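Histidine triad (HIT) protein (Marinobacter aquaeolei, PDB 3OHE) probably acts as a hydrolase of the histidine triad (HIT) family and binds calcium ions in the crystal. Local coordinates at residues I44-I47 and Y48-P51. Numbering follows the deposited sequence. Where two conformers were deposited one is given.
Sequences IREI and YELP
The carboxylate of E49 folds back along the chain, and its OE1 accepts two successive backbone amides, with R45 N at 2.8 Å and E46 N at 3.1 Å. The first arrives nearly head-on to the C-O bond, the second from above the carboxylate plane and less straight (138° at the hydrogen). Two bonds on one oxygen restrain the carboxylate in this conformer and tie down the backbone ahead of the turn. A chain extended beyond CG gives E49 the reach to do this.

Packing is tightest on the flank where E46 meets Y48. Here E46 CB sits over one face of the phenol ring, offset toward its rim, a CH-pi contact at 3.7 Å from the centroid, and CG carries on past the edge at CE2 and CZ. The E46 chain bends at chi2 (-71°) and its carboxylate comes to lie nearly parallel to the ring (4°), while OE2 accepts a hydrogen bond from M78 N and forms a salt bridge with K77 NZ, both of the second subunit.

Residues 47-49 form a short 3-10 turn in the connection between strand 34-39 and helix 52-72 of the HIT fold, with P51 as the helix N-cap residue. E49 N bonds to E46 O, and L50 N to I47 O at 3.1 Å.

Where the residues flanking the turn meet, the fit is looser: I44 CG1 and L50 CD2 approach to 4.0 Å, their side chains crossing at about a right angle, and both touch L90. On the watery side, E49 OE2 accepts from a water at 2.6 Å that is bound weakly by R45 NE, the guanidinium and carboxylate being linked through solvent rather than by direct contact.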
loop_
_atom_site.group_PDB
_atom_site.type_symbol
_atom_site.label_atom_id
_atom_site.label_comp_id
_atom_site.label_asym_id
_atom_site.label_seq_id
_atom_site.Cartn_x
_atom_site.Cartn_y
_atom_site.Cartn_z
ATOM N N ILE A 44 -10.226 -8.636 -10.717
ATOM C CA ILE A 44 -8.982 -8.635 -9.932
ATOM C C ILE A 44 -9.233 -8.048 -8.556
ATOM O O ILE A 44 -9.705 -6.917 -8.479
ATOM C CB ILE A 44 -7.904 -7.796 -10.648
ATOM C CG1 ILE A 44 -7.648 -8.295 -12.079
ATOM C CG2 ILE A 44 -6.592 -7.790 -9.818
ATOM C CD1 ILE A 44 -7.098 -9.754 -12.135
ATOM N N ARG A 45 -8.925 -8.814 -7.506
ATOM C CA ARG A 45 -9.067 -8.366 -6.118
ATOM C C ARG A 45 -7.752 -7.855 -5.516
ATOM O O ARG A 45 -7.773 -6.978 -4.671
ATOM C CB ARG A 45 -9.613 -9.513 -5.244
ATOM C CG ARG A 45 -11.041 -9.898 -5.575
ATOM C CD ARG A 45 -11.440 -11.239 -4.933
ATOM N NE ARG A 45 -11.207 -11.261 -3.497
ATOM C CZ ARG A 45 -12.045 -10.803 -2.581
ATOM N NH1 ARG A 45 -13.239 -10.360 -2.925
ATOM N NH2 ARG A 45 -11.714 -10.842 -1.276
ATOM N N GLU A 46 -6.635 -8.440 -5.933
ATOM C CA GLU A 46 -5.340 -8.251 -5.325
ATOM C C GLU A 46 -4.292 -7.973 -6.397
ATOM O O GLU A 46 -4.392 -8.484 -7.510
ATOM C CB GLU A 46 -4.889 -9.535 -4.590
ATOM C CG GLU A 46 -5.876 -10.059 -3.553
ATOM C CD GLU A 46 -5.967 -9.188 -2.301
ATOM O OE1 GLU A 46 -5.199 -8.185 -2.150
ATOM O OE2 GLU A 46 -6.822 -9.533 -1.423
ATOM N N ILE A 47 -3.244 -7.242 -6.037
ATOM C CA ILE A 47 -2.162 -6.976 -6.969
ATOM C C ILE A 47 -1.575 -8.257 -7.555
ATOM O O ILE A 47 -1.331 -8.342 -8.754
ATOM C CB ILE A 47 -1.029 -6.114 -6.325
ATOM C CG1 ILE A 47 -1.544 -4.742 -5.910
ATOM C CG2 ILE A 47 0.225 -6.040 -7.263
ATOM C CD1 ILE A 47 -0.635 -4.080 -4.845
ATOM N N TYR A 48 -1.402 -9.254 -6.690
ATOM C CA TYR A 48 -0.765 -10.481 -7.100
ATOM C C TYR A 48 -1.575 -11.287 -8.129
ATOM O O TYR A 48 -1.037 -12.240 -8.726
ATOM C CB TYR A 48 -0.384 -11.342 -5.868
ATOM C CG TYR A 48 -1.547 -11.878 -5.072
ATOM C CD1 TYR A 48 -2.298 -12.972 -5.506
ATOM C CD2 TYR A 48 -1.848 -11.366 -3.839
ATOM C CE1 TYR A 48 -3.334 -13.450 -4.750
ATOM C CE2 TYR A 48 -2.861 -11.864 -3.068
ATOM C CZ TYR A 48 -3.593 -12.896 -3.520
ATOM O OH TYR A 48 -4.603 -13.388 -2.748
ATOM N N GLU A 49 -2.859 -10.961 -8.304
ATOM C CA GLU A 49 -3.708 -11.685 -9.257
ATOM C C GLU A 49 -3.554 -11.138 -10.662
ATOM O O GLU A 49 -4.061 -11.734 -11.609
ATOM C CB GLU A 49 -5.174 -11.627 -8.827
ATOM C CG GLU A 49 -5.428 -12.426 -7.567
ATOM C CD GLU A 49 -6.826 -12.248 -7.024
ATOM O OE1 GLU A 49 -7.427 -11.174 -7.200
ATOM O OE2 GLU A 49 -7.327 -13.175 -6.385
ATOM N N LEU A 50 -2.889 -9.994 -10.834
ATOM C CA LEU A 50 -2.595 -9.487 -12.166
ATOM C C LEU A 50 -1.471 -10.354 -12.764
ATOM O O LEU A 50 -0.562 -10.783 -12.069
ATOM C CB LEU A 50 -2.104 -8.055 -12.108
ATOM C CG LEU A 50 -3.124 -6.968 -11.821
ATOM C CD1 LEU A 50 -2.374 -5.665 -11.542
ATOM C CD2 LEU A 50 -4.108 -6.769 -12.996
ATOM N N PRO A 51 -1.525 -10.594 -14.084
ATOM C CA PRO A 51 -0.370 -11.138 -14.764
ATOM C C PRO A 51 0.909 -10.346 -14.450
ATOM O O PRO A 51 0.859 -9.133 -14.259
ATOM C CB PRO A 51 -0.736 -10.981 -16.256
ATOM C CG PRO A 51 -2.223 -10.924 -16.296
ATOM C CD PRO A 51 -2.621 -10.255 -15.006
HETATM O O HOH W 1 -8.488 -13.224 -4.065
#